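Local coordinates for protein AlyGC mutant - R241A (Glaciecola chathamensis S18K6, PDB 5GKQ) that probably cleaves alginate by beta-elimination as a family 6 polysaccharide lyase, here an engineered mutant with bound mannuronate and calcium, at residues A[213-218]-A[231-236]; A[261-266]-A[275-280]; A[546-551]-A[576-581]; A[619-624]-A[657-662]. All coordinates share one frame; numbering follows the deposited sequence.

Contact 1. Residues A[213-218]-A[231-236]. With BEM (beta-D-mannopyranuronic acid), chain C.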
loop_
_atom_site.group_PDB
_atom_site.type_symbol
_atom_site.label_atom_id
_atom_site.label_comp_id
_atom_site.label_asym_id
_atom_site.label_seq_id
_atom_site.Cartn_x
_atom_site.Cartn_y
_atom_site.Cartn_z
ATOM N N VAL A 213 25.780 -0.868 -4.106
ATOM C CA VAL A 213 27.190 -1.058 -3.807
ATOM C C VAL A 213 28.064 -0.683 -4.995
ATOM O O VAL A 213 29.218 -0.287 -4.817
ATOM C CB VAL A 213 27.457 -2.501 -3.341
ATOM C CG1 VAL A 213 27.266 -3.470 -4.471
ATOM C CG2 VAL A 213 28.852 -2.607 -2.798
ATOM N N GLU A 214 27.564 -0.804 -6.212
ATOM C CA GLU A 214 28.343 -0.460 -7.396
ATOM C C GLU A 214 27.950 0.939 -7.864
ATOM O O GLU A 214 26.838 1.145 -8.357
ATOM C CB GLU A 214 28.119 -1.478 -8.507
ATOM C CG GLU A 214 28.722 -2.822 -8.266
ATOM C CD GLU A 214 28.500 -3.748 -9.436
ATOM O OE1 GLU A 214 27.450 -3.634 -10.094
ATOM O OE2 GLU A 214 29.384 -4.586 -9.709
ATOM N N ILE A 215 28.854 1.905 -7.713
ATOM C CA ILE A 215 28.647 3.190 -8.375
ATOM C C ILE A 215 28.819 3.024 -9.880
ATOM O O ILE A 215 27.900 3.276 -10.665
ATOM C CB ILE A 215 29.603 4.260 -7.819
ATOM C CG1 ILE A 215 29.590 4.283 -6.289
ATOM C CG2 ILE A 215 29.197 5.613 -8.306
ATOM C CD1 ILE A 215 30.739 5.068 -5.700
ATOM N N ILE A 216 30.001 2.585 -10.295
ATOM C CA ILE A 216 30.299 2.224 -11.673
ATOM C C ILE A 216 30.387 0.711 -11.748
ATOM O O ILE A 216 31.037 0.084 -10.908
ATOM C CB ILE A 216 31.608 2.875 -12.151
ATOM C CG1 ILE A 216 31.487 4.389 -12.104
ATOM C CG2 ILE A 216 31.959 2.413 -13.549
ATOM C CD1 ILE A 216 32.737 5.093 -12.509
ATOM N N SER A 217 29.730 0.125 -12.740
ATOM C CA SER A 217 29.851 -1.297 -13.034
ATOM C C SER A 217 30.451 -1.425 -14.426
ATOM O O SER A 217 29.774 -1.162 -15.421
ATOM C CB SER A 217 28.495 -1.997 -12.946
ATOM O OG SER A 217 28.637 -3.407 -12.950
ATOM N N ASN A 218 31.719 -1.808 -14.502
ATOM C CA ASN A 218 32.359 -2.035 -15.784
ATOM C C ASN A 218 32.184 -3.485 -16.193
ATOM O O ASN A 218 32.561 -4.394 -15.455
ATOM C CB ASN A 218 33.843 -1.708 -15.736
ATOM C CG ASN A 218 34.487 -1.806 -17.098
ATOM O OD1 ASN A 218 34.332 -0.912 -17.923
ATOM N ND2 ASN A 218 35.206 -2.894 -17.345
ATOM N N PHE A 231 32.820 11.544 -4.403
ATOM C CA PHE A 231 32.730 12.320 -3.171
ATOM C C PHE A 231 31.632 11.745 -2.287
ATOM O O PHE A 231 30.444 11.864 -2.613
ATOM C CB PHE A 231 32.458 13.795 -3.458
ATOM C CG PHE A 231 32.246 14.616 -2.214
ATOM C CD1 PHE A 231 33.316 15.130 -1.513
ATOM C CD2 PHE A 231 30.978 14.862 -1.739
ATOM C CE1 PHE A 231 33.116 15.875 -0.382
ATOM C CE2 PHE A 231 30.787 15.601 -0.593
ATOM C CZ PHE A 231 31.841 16.110 0.069
ATOM N N GLU A 232 32.029 11.149 -1.152
ATOM C CA GLU A 232 31.076 10.691 -0.151
ATOM C C GLU A 232 30.043 9.771 -0.783
ATOM O O GLU A 232 28.855 9.832 -0.484
ATOM C CB GLU A 232 30.418 11.874 0.554
ATOM C CG GLU A 232 31.324 12.588 1.547
ATOM C CD GLU A 232 30.618 13.687 2.322
ATOM O OE1 GLU A 232 29.372 13.723 2.341
ATOM O OE2 GLU A 232 31.323 14.536 2.899
ATOM N N SER A 233 30.513 8.911 -1.676
ATOM C CA SER A 233 29.660 7.996 -2.414
ATOM C C SER A 233 29.747 6.612 -1.803
ATOM O O SER A 233 30.839 6.057 -1.644
ATOM C CB SER A 233 30.053 7.942 -3.886
ATOM O OG SER A 233 29.599 9.101 -4.523
ATOM N N ARG A 234 28.580 6.060 -1.495
ATOM C CA ARG A 234 28.430 4.797 -0.788
ATOM C C ARG A 234 28.389 3.660 -1.799
ATOM O O ARG A 234 27.351 3.062 -2.085
ATOM C CB ARG A 234 27.190 4.849 0.090
ATOM C CG ARG A 234 27.193 6.061 0.951
ATOM C CD ARG A 234 25.896 6.205 1.716
ATOM N NE ARG A 234 25.397 4.925 2.149
ATOM C CZ ARG A 234 25.065 4.673 3.427
ATOM N NH1 ARG A 234 24.622 3.481 3.761
ATOM N NH2 ARG A 234 25.185 5.602 4.374
ATOM N N GLY A 235 29.559 3.364 -2.343
ATOM C CA GLY A 235 29.665 2.343 -3.356
ATOM C C GLY A 235 31.091 2.254 -3.834
ATOM O O GLY A 235 32.000 2.814 -3.224
ATOM N N THR A 236 31.276 1.560 -4.952
ATOM C CA THR A 236 32.603 1.232 -5.445
ATOM C C THR A 236 32.688 1.423 -6.948
ATOM O O THR A 236 31.677 1.486 -7.652
ATOM C CB THR A 236 32.975 -0.216 -5.127
ATOM O OG1 THR A 236 31.990 -1.080 -5.691
ATOM C CG2 THR A 236 33.029 -0.435 -3.638
HETATM C C1 BEM C . 24.149 -9.032 -12.781
HETATM C C2 BEM C . 25.300 -9.643 -13.527
HETATM O O2 BEM C . 25.806 -8.534 -14.245
HETATM C C3 BEM C . 26.438 -10.275 -12.736
HETATM O O3 BEM C . 27.678 -9.946 -13.379
HETATM C C4 BEM C . 26.530 -9.897 -11.265
HETATM O O4 BEM C . 26.392 -11.090 -10.497
HETATM C C5 BEM C . 25.506 -8.883 -10.784
HETATM O O5 BEM C . 24.238 -9.127 -11.375
HETATM C C6 BEM C . 25.959 -7.478 -11.035
HETATM O O6B BEM C . 25.093 -6.606 -10.898
HETATM O O6A BEM C . 27.174 -7.221 -10.935
#
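Glu214, a residue of the glycan pocket of this parallel beta-helix, forms a parallel beta bridge with Thr236, their CA atoms 5.0 Å apart. The chain bends at Ile215 and Ile216, so two successive amides turn onto one acceptor. Ile215 N reaches Thr236 O at 2.9 Å, lying in the carbonyl plane with a C=O...N angle of 146°, while Ile216 N adds a weak bond to the same oxygen. On the other side of the bridge, Thr236 N gives Val213 O a weak, bent bond, and Thr236 OG1 is hydrogen-bonded to Thr238.

Ile215 also packs alongside the 233-236 backbone. Its CG1 stands beside the backbone N (chi1 -49°), which carries CD1 to 3.4 Å from Gly235 C and 3.5 Å from Ser233 CB. Gly235, having no side chain, lets Ile215 lie directly against the backbone.

Glu214 reaches outward with an extended chain. Ser217 OG donates to Glu214 OE1 at 3.1 Å, arriving 50° out of the carboxylate plane. A calcium ion lies about 3 Å from the nearest atom of this side chain, and OE2 is 3.7 Å from O6A of the bound mannuronate. An alanine here would remove the carboxylate, which would probably deprive the calcium of a close oxygen neighbour and leave Ser217 OG without this acceptor. The bond from Ser217 and the nearby calcium together probably limit how far the Glu214 carboxylate can turn beside the mannuronate.

Contact 2. Residues A[261-266]-A[275-280]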
loop_
_atom_site.group_PDB
_atom_site.type_symbol
_atom_site.label_atom_id
_atom_site.label_comp_id
_atom_site.label_asym_id
_atom_site.label_seq_id
_atom_site.Cartn_x
_atom_site.Cartn_y
_atom_site.Cartn_z
ATOM N N GLY A 261 33.301 2.886 -0.474
ATOM C CA GLY A 261 34.347 2.185 -1.237
ATOM C C GLY A 261 35.151 3.186 -2.052
ATOM O O GLY A 261 34.899 4.361 -1.906
ATOM N N GLY A 262 36.084 2.801 -2.913
ATOM C CA GLY A 262 36.339 1.447 -3.331
ATOM C C GLY A 262 36.647 1.215 -4.812
ATOM O O GLY A 262 35.836 1.514 -5.687
ATOM N N ILE A 263 37.820 0.657 -5.096
ATOM C CA ILE A 263 38.118 0.055 -6.389
ATOM C C ILE A 263 38.117 -1.451 -6.199
ATOM O O ILE A 263 38.925 -1.979 -5.432
ATOM C CB ILE A 263 39.471 0.515 -6.946
ATOM C CG1 ILE A 263 39.477 2.009 -7.198
ATOM C CG2 ILE A 263 39.789 -0.223 -8.237
ATOM C CD1 ILE A 263 40.848 2.532 -7.383
ATOM N N ARG A 264 37.235 -2.151 -6.899
ATOM C CA ARG A 264 37.141 -3.599 -6.796
ATOM C C ARG A 264 37.701 -4.224 -8.060
ATOM O O ARG A 264 37.141 -4.037 -9.141
ATOM C CB ARG A 264 35.702 -4.053 -6.594
ATOM C CG ARG A 264 35.625 -5.341 -5.852
ATOM C CD ARG A 264 34.474 -6.230 -6.226
ATOM N NE ARG A 264 33.180 -5.581 -6.165
ATOM C CZ ARG A 264 32.026 -6.229 -6.172
ATOM N NH1 ARG A 264 32.003 -7.552 -6.207
ATOM N NH2 ARG A 264 30.897 -5.547 -6.137
ATOM N N VAL A 265 38.769 -5.000 -7.918
ATOM C CA VAL A 265 39.478 -5.578 -9.051
ATOM C C VAL A 265 39.055 -7.030 -9.226
ATOM O O VAL A 265 39.201 -7.855 -8.318
ATOM C CB VAL A 265 40.999 -5.461 -8.874
ATOM C CG1 VAL A 265 41.731 -5.899 -10.147
ATOM C CG2 VAL A 265 41.371 -4.034 -8.491
ATOM N N ILE A 266 38.565 -7.345 -10.397
ATOM C CA ILE A 266 38.174 -8.662 -10.735
ATOM C C ILE A 266 38.680 -8.842 -12.144
ATOM O O ILE A 266 38.849 -7.899 -12.843
ATOM C CB ILE A 266 36.674 -8.773 -10.746
ATOM C CG1 ILE A 266 36.120 -8.277 -9.448
ATOM C CG2 ILE A 266 36.260 -10.199 -10.881
ATOM C CD1 ILE A 266 34.638 -8.370 -9.373
ATOM N N ASN A 275 45.729 6.379 -8.352
ATOM C CA ASN A 275 44.466 6.763 -7.730
ATOM C C ASN A 275 44.696 7.177 -6.290
ATOM O O ASN A 275 45.539 6.605 -5.604
ATOM C CB ASN A 275 43.465 5.619 -7.751
ATOM C CG ASN A 275 43.307 5.027 -9.110
ATOM O OD1 ASN A 275 42.524 5.504 -9.921
ATOM N ND2 ASN A 275 44.064 3.979 -9.376
ATOM N N TYR A 276 43.926 8.161 -5.835
ATOM C CA TYR A 276 43.983 8.653 -4.467
ATOM C C TYR A 276 42.703 8.275 -3.720
ATOM O O TYR A 276 41.615 8.732 -4.071
ATOM C CB TYR A 276 44.186 10.163 -4.464
ATOM C CG TYR A 276 44.305 10.775 -3.085
ATOM C CD1 TYR A 276 43.180 11.114 -2.355
ATOM C CD2 TYR A 276 45.542 11.039 -2.526
ATOM C CE1 TYR A 276 43.283 11.677 -1.106
ATOM C CE2 TYR A 276 45.653 11.603 -1.268
ATOM C CZ TYR A 276 44.517 11.920 -0.562
ATOM O OH TYR A 276 44.614 12.482 0.689
ATOM N N LEU A 277 42.827 7.473 -2.669
ATOM C CA LEU A 277 41.675 7.050 -1.878
ATOM C C LEU A 277 41.877 7.527 -0.450
ATOM O O LEU A 277 42.974 7.400 0.090
ATOM C CB LEU A 277 41.485 5.532 -1.938
ATOM C CG LEU A 277 41.191 4.964 -3.347
ATOM C CD1 LEU A 277 42.440 4.816 -4.172
ATOM C CD2 LEU A 277 40.494 3.650 -3.280
ATOM N N GLU A 278 40.842 8.112 0.150
ATOM C CA GLU A 278 40.983 8.715 1.469
ATOM C C GLU A 278 39.680 8.616 2.233
ATOM O O GLU A 278 38.621 8.900 1.679
ATOM C CB GLU A 278 41.406 10.175 1.372
ATOM C CG GLU A 278 41.330 10.964 2.679
ATOM C CD GLU A 278 41.773 12.413 2.503
ATOM O OE1 GLU A 278 42.509 12.717 1.553
ATOM O OE2 GLU A 278 41.401 13.260 3.319
ATOM N N GLY A 279 39.763 8.204 3.495
ATOM C CA GLY A 279 38.613 8.199 4.380
ATOM C C GLY A 279 37.501 7.254 3.989
ATOM O O GLY A 279 36.327 7.581 4.181
ATOM N N LEU A 280 37.837 6.079 3.474
ATOM C CA LEU A 280 36.850 5.117 3.010
ATOM C C LEU A 280 36.617 4.050 4.079
ATOM O O LEU A 280 37.556 3.389 4.526
ATOM C CB LEU A 280 37.304 4.489 1.697
ATOM C CG LEU A 280 37.667 5.492 0.611
ATOM C CD1 LEU A 280 38.197 4.716 -0.560
ATOM C CD2 LEU A 280 36.455 6.272 0.224
#
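Leu280 lies against the peptide that joins Gly261 to Gly262, a cis bond. Both of its methyls meet Gly261 O, CD2 at 3.3 Å, and CD1 also reaches Gly262 N at 3.7 Å. The pair is aimed by a chi1 of -53°, with CG opposite the carbonyl carbon. Further along, Ile263 sends CD1 into the angle between two residues of the other segment: the methyl is 3.9 Å from Asn275 CG and 4.2 Å from Leu277 CD1. The contact between 261-266 and 275-280 is thus wholly of van der Waals type, burying 210 Å² in all.

In the second shell, Asn275 is fixed at both ends of its amide. OD1 accepts from Asn250, and ND2 donates to Asn314 OD1 and Val247 O, a row of hydrogen-bonded asparagines as found inside parallel beta-helices. Phe252 completes the apolar side, touching Ile263, Leu277 and Leu280 together.

The two segments belong to different walls of the coil. Strand 263-265 lies between strands 236-241 and 289-292, with backbone hydrogen bonds between Arg264 and Leu237 and between Ile263 and Thr290, whereas strand 271-278 runs between strands 246-253 and 310-317.

Contact 3. Residues A[546-551]-A[576-581]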
loop_
_atom_site.group_PDB
_atom_site.type_symbol
_atom_site.label_atom_id
_atom_site.label_comp_id
_atom_site.label_asym_id
_atom_site.label_seq_id
_atom_site.Cartn_x
_atom_site.Cartn_y
_atom_site.Cartn_z
ATOM N N ALA A 546 12.759 11.084 13.255
ATOM C CA ALA A 546 13.497 11.218 14.502
ATOM C C ALA A 546 12.517 11.497 15.630
ATOM O O ALA A 546 11.659 12.370 15.500
ATOM C CB ALA A 546 14.533 12.337 14.415
ATOM N N ILE A 547 12.634 10.749 16.730
ATOM C CA ILE A 547 11.724 10.854 17.868
ATOM C C ILE A 547 12.543 11.027 19.134
ATOM O O ILE A 547 13.286 10.121 19.525
ATOM C CB ILE A 547 10.814 9.628 17.991
ATOM C CG1 ILE A 547 9.934 9.504 16.755
ATOM C CG2 ILE A 547 9.976 9.735 19.261
ATOM C CD1 ILE A 547 9.389 8.140 16.531
ATOM N N LYS A 548 12.397 12.169 19.781
ATOM C CA LYS A 548 13.204 12.505 20.939
ATOM C C LYS A 548 12.311 12.917 22.091
ATOM O O LYS A 548 11.269 13.541 21.889
ATOM C CB LYS A 548 14.163 13.653 20.643
ATOM C CG LYS A 548 14.999 13.469 19.414
ATOM C CD LYS A 548 15.782 14.728 19.126
ATOM C CE LYS A 548 16.596 14.565 17.856
ATOM N NZ LYS A 548 17.340 15.802 17.500
ATOM N N ASN A 549 12.746 12.554 23.302
ATOM C CA ASN A 549 12.205 13.063 24.564
ATOM C C ASN A 549 10.687 13.020 24.608
ATOM O O ASN A 549 10.058 13.865 25.230
ATOM C CB ASN A 549 12.685 14.486 24.835
ATOM C CG ASN A 549 14.161 14.663 24.573
ATOM O OD1 ASN A 549 14.989 13.918 25.080
ATOM N ND2 ASN A 549 14.499 15.648 23.755
ATOM N N SER A 550 10.090 12.034 23.960
ATOM C CA SER A 550 8.661 12.031 23.715
ATOM C C SER A 550 8.046 10.805 24.356
ATOM O O SER A 550 8.725 9.814 24.598
ATOM C CB SER A 550 8.348 12.045 22.209
ATOM O OG SER A 550 8.930 13.162 21.565
ATOM N N THR A 551 6.749 10.877 24.621
ATOM C CA THR A 551 6.042 9.820 25.329
ATOM C C THR A 551 4.778 9.467 24.573
ATOM O O THR A 551 3.995 10.350 24.229
ATOM C CB THR A 551 5.682 10.237 26.755
ATOM O OG1 THR A 551 6.865 10.640 27.444
ATOM C CG2 THR A 551 5.050 9.080 27.483
ATOM N N GLU A 576 15.115 6.973 14.125
ATOM C CA GLU A 576 15.952 7.279 15.276
ATOM C C GLU A 576 15.043 7.605 16.443
ATOM O O GLU A 576 14.356 8.630 16.424
ATOM C CB GLU A 576 16.853 8.469 14.983
ATOM C CG GLU A 576 18.234 8.323 15.481
ATOM C CD GLU A 576 18.997 9.603 15.365
ATOM O OE1 GLU A 576 20.016 9.739 16.078
ATOM O OE2 GLU A 576 18.557 10.480 14.582
ATOM N N VAL A 577 15.021 6.742 17.451
ATOM C CA VAL A 577 14.258 6.994 18.662
ATOM C C VAL A 577 15.256 7.220 19.781
ATOM O O VAL A 577 16.121 6.374 20.023
ATOM C CB VAL A 577 13.310 5.841 18.978
ATOM C CG1 VAL A 577 12.784 5.967 20.396
ATOM C CG2 VAL A 577 12.182 5.815 17.976
ATOM N N GLN A 578 15.171 8.380 20.425
ATOM C CA GLN A 578 16.068 8.752 21.508
ATOM C C GLN A 578 15.273 9.217 22.719
ATOM O O GLN A 578 14.406 10.086 22.598
ATOM C CB GLN A 578 17.023 9.858 21.087
ATOM C CG GLN A 578 18.195 9.415 20.227
ATOM C CD GLN A 578 18.930 10.600 19.565
ATOM O OE1 GLN A 578 18.646 11.767 19.849
ATOM N NE2 GLN A 578 19.868 10.293 18.675
ATOM N N ASP A 579 15.576 8.635 23.880
ATOM C CA ASP A 579 15.140 9.146 25.175
ATOM C C ASP A 579 13.620 9.272 25.245
ATOM O O ASP A 579 13.071 10.290 25.668
ATOM C CB ASP A 579 15.831 10.474 25.493
ATOM C CG ASP A 579 17.350 10.336 25.597
ATOM O OD1 ASP A 579 17.855 9.918 26.666
ATOM O OD2 ASP A 579 18.051 10.641 24.612
ATOM N N SER A 580 12.936 8.211 24.848
ATOM C CA SER A 580 11.491 8.245 24.727
ATOM C C SER A 580 10.863 7.110 25.514
ATOM O O SER A 580 11.508 6.116 25.831
ATOM C CB SER A 580 11.058 8.153 23.267
ATOM O OG SER A 580 11.437 9.320 22.589
ATOM N N GLN A 581 9.583 7.266 25.810
ATOM C CA GLN A 581 8.829 6.296 26.582
ATOM C C GLN A 581 7.587 5.890 25.811
ATOM O O GLN A 581 6.921 6.728 25.201
ATOM C CB GLN A 581 8.431 6.858 27.954
ATOM C CG GLN A 581 9.607 7.313 28.865
ATOM C CD GLN A 581 10.360 8.560 28.364
ATOM O OE1 GLN A 581 9.794 9.415 27.720
ATOM N NE2 GLN A 581 11.631 8.645 28.686
#
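Lys548 runs alongside Gln578, both side chains pointing the same way from neighbouring parallel strands. Its CB lies 4.1 Å from Gln578 O. From there CG, set opposite the carbonyl carbon (chi1 -51°), comes within 4.0 Å of Gln578 OE1, CD stays close to the same oxygen, and CE is again 4.0 Å from it. The fully extended chain therefore slides past the amide oxygen, and its NZ ends 6.2 Å from Glu576 OE2, too far for a salt bridge though the charges are opposite.

The backbones pair closely: Gln578 N donates to Ile547 O at 2.7 Å with an N-H...O angle of 174°. On the reverse face Ile547 and Val577 lie side by side. The strand axes diverge by 4°, as expected for successive coils of a parallel beta-helix, and both chains then turn at the same level, through Asn549 and Asp579, each with positive phi. Asn549 ND2 goes on to Asp514 of the preceding coil.

At this corner Ser580 OG donates to Gln578 O at 3.1 Å, coming from above the carbonyl plane, and receives a weak bond from Ser550 N at 3.3 Å. Putting an alanine at Ser580 would probably leave Ser550 N without this acceptor and Gln578 O with one donor fewer. Asn549 N is the other donor to that oxygen, at 3.1 Å and in the carbonyl plane.

Contact 4. Residues A[619-624]-A[657-662]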
loop_
_atom_site.group_PDB
_atom_site.type_symbol
_atom_site.label_atom_id
_atom_site.label_comp_id
_atom_site.label_asym_id
_atom_site.label_seq_id
_atom_site.Cartn_x
_atom_site.Cartn_y
_atom_site.Cartn_z
ATOM N N GLY A 619 3.013 -6.434 20.506
ATOM C CA GLY A 619 3.755 -6.764 19.315
ATOM C C GLY A 619 5.239 -6.530 19.503
ATOM O O GLY A 619 5.731 -6.313 20.609
ATOM N N ALA A 620 5.963 -6.565 18.391
ATOM C CA ALA A 620 7.412 -6.478 18.465
ATOM C C ALA A 620 7.866 -5.027 18.564
ATOM O O ALA A 620 7.170 -4.109 18.131
ATOM C CB ALA A 620 8.052 -7.154 17.253
ATOM N N ILE A 621 9.038 -4.828 19.176
ATOM C CA ILE A 621 9.724 -3.537 19.105
ATOM C C ILE A 621 9.946 -3.141 17.653
ATOM O O ILE A 621 9.739 -1.987 17.264
ATOM C CB ILE A 621 11.063 -3.602 19.856
ATOM C CG1 ILE A 621 10.837 -3.766 21.354
ATOM C CG2 ILE A 621 11.917 -2.393 19.543
ATOM C CD1 ILE A 621 11.953 -4.503 22.025
ATOM N N ALA A 622 10.387 -4.094 16.838
ATOM C CA ALA A 622 10.603 -3.892 15.419
ATOM C C ALA A 622 10.523 -5.247 14.756
ATOM O O ALA A 622 10.978 -6.239 15.324
ATOM C CB ALA A 622 11.961 -3.255 15.134
ATOM N N LYS A 623 9.892 -5.294 13.590
ATOM C CA LYS A 623 9.989 -6.429 12.685
ATOM C C LYS A 623 10.624 -5.849 11.429
ATOM O O LYS A 623 9.948 -5.165 10.661
ATOM C CB LYS A 623 8.628 -7.044 12.381
ATOM C CG LYS A 623 7.847 -7.576 13.557
ATOM C CD LYS A 623 6.523 -8.081 13.087
ATOM C CE LYS A 623 5.754 -8.753 14.184
ATOM N NZ LYS A 623 4.312 -8.778 13.797
ATOM N N VAL A 624 11.918 -6.076 11.220
ATOM C CA VAL A 624 12.588 -5.576 10.037
ATOM C C VAL A 624 13.115 -6.759 9.241
ATOM O O VAL A 624 13.833 -7.608 9.774
ATOM C CB VAL A 624 13.676 -4.543 10.385
ATOM C CG1 VAL A 624 13.888 -4.452 11.849
ATOM C CG2 VAL A 624 14.941 -4.776 9.622
ATOM N N ALA A 657 6.256 -14.315 17.707
ATOM C CA ALA A 657 6.583 -14.663 19.082
ATOM C C ALA A 657 7.895 -14.031 19.510
ATOM O O ALA A 657 8.656 -14.608 20.288
ATOM C CB ALA A 657 6.636 -16.183 19.282
ATOM N N ALA A 658 8.122 -12.858 19.005
ATOM C CA ALA A 658 9.329 -12.170 19.280
ATOM C C ALA A 658 9.091 -10.792 19.753
ATOM O O ALA A 658 8.061 -10.216 19.539
ATOM C CB ALA A 658 10.153 -12.118 18.022
ATOM N N SER A 659 10.103 -10.283 20.396
ATOM C CA SER A 659 10.142 -8.943 20.863
ATOM C C SER A 659 10.954 -8.129 19.866
ATOM O O SER A 659 10.913 -6.932 19.858
ATOM C CB SER A 659 10.766 -8.898 22.234
ATOM O OG SER A 659 12.147 -8.810 22.189
ATOM N N LEU A 660 11.701 -8.802 19.016
ATOM C CA LEU A 660 12.511 -8.162 18.040
ATOM C C LEU A 660 12.836 -9.238 17.076
ATOM O O LEU A 660 13.440 -10.180 17.457
ATOM C CB LEU A 660 13.791 -7.658 18.691
ATOM C CG LEU A 660 14.586 -6.550 18.030
ATOM C CD1 LEU A 660 13.750 -5.344 17.748
ATOM C CD2 LEU A 660 15.751 -6.140 18.864
ATOM N N ILE A 661 12.430 -9.111 15.829
ATOM C CA ILE A 661 12.750 -10.108 14.836
ATOM C C ILE A 661 13.344 -9.473 13.588
ATOM O O ILE A 661 12.709 -8.765 12.871
ATOM C CB ILE A 661 11.576 -11.006 14.511
ATOM C CG1 ILE A 661 12.061 -12.183 13.699
ATOM C CG2 ILE A 661 10.511 -10.241 13.792
ATOM C CD1 ILE A 661 10.992 -12.932 12.975
ATOM N N LEU A 662 14.606 -9.751 13.374
ATOM C CA LEU A 662 15.383 -9.201 12.295
ATOM C C LEU A 662 15.865 -10.242 11.314
ATOM O O LEU A 662 16.737 -11.002 11.594
ATOM C CB LEU A 662 16.540 -8.435 12.902
ATOM C CG LEU A 662 16.225 -7.740 14.220
ATOM C CD1 LEU A 662 17.430 -7.338 15.013
ATOM C CD2 LEU A 662 15.349 -6.553 14.016
#
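The flat groups where Ile621 meets Ser659, and where the strands beyond them pair, are peptide units. Ile621 N approaches Ser659 O from above the carbonyl plane, 39° out of it, at 2.9 Å; the side chain of Ile621 folds over the same oxygen, its CD1 3.4 Å away. The next peptide is met differently: Ile661 N lies nearly in line with the C=O bond of Ala622, at 3.3 Å. In the third pair Val624 N donates to Ile661 O, slightly tilted from the plane. The above-plane approach belongs to the loop, the near-axial one to the start of the regular parallel pairing, where the axes of 622-624 and 660-662 differ by 9°.

Side chains fill both faces. Leu660 has CG opposite its backbone N (chi1 -159°), and this swings CD1 across to Ile621 CB and Ala622 CB, each 3.8 Å away. Val624 CG1 and Leu662 CD2 meet on the buried face. On the other face Lys623 CG rests 3.8 Å from Ile661 CG2, while the lysine chain leads away to a salt bridge between NZ and Asp588.

The pair occupies one wall of the C-terminal parallel beta-helix, with strand 590-592 flanking 622-625 and strand 681-685 flanking 660-663. From across the coil, strands 644-648 and 667-676 close the buried side: Phe645 touches Ile621, Phe675 touches both Ile621 and Ser659, and Met670 lies against Leu662.

Contacts 1 and 2 are neighbours, their centres 10 Å apart, and they touch: Thr236 CB lies 3.4 Å from Gly262 O, and Glu214 OE2 forms a long, weak ion pair with Arg264 NH2 at 4.0 Å. Contact 1 supplies a glycan-pocket residue beside the calcium, and contact 2 packs the coil that follows. Contacts 3 and 4 belong to the second beta-helix, centres 18 Å apart with nearest atoms about 8 Å apart, pairing strands on different walls. Neither reaches the first two: contact 3 stays about 13 Å from contact 1 and contact 4 about 14 Å, nearest atoms in each case. Both are structural packing away from the bound mannuronate.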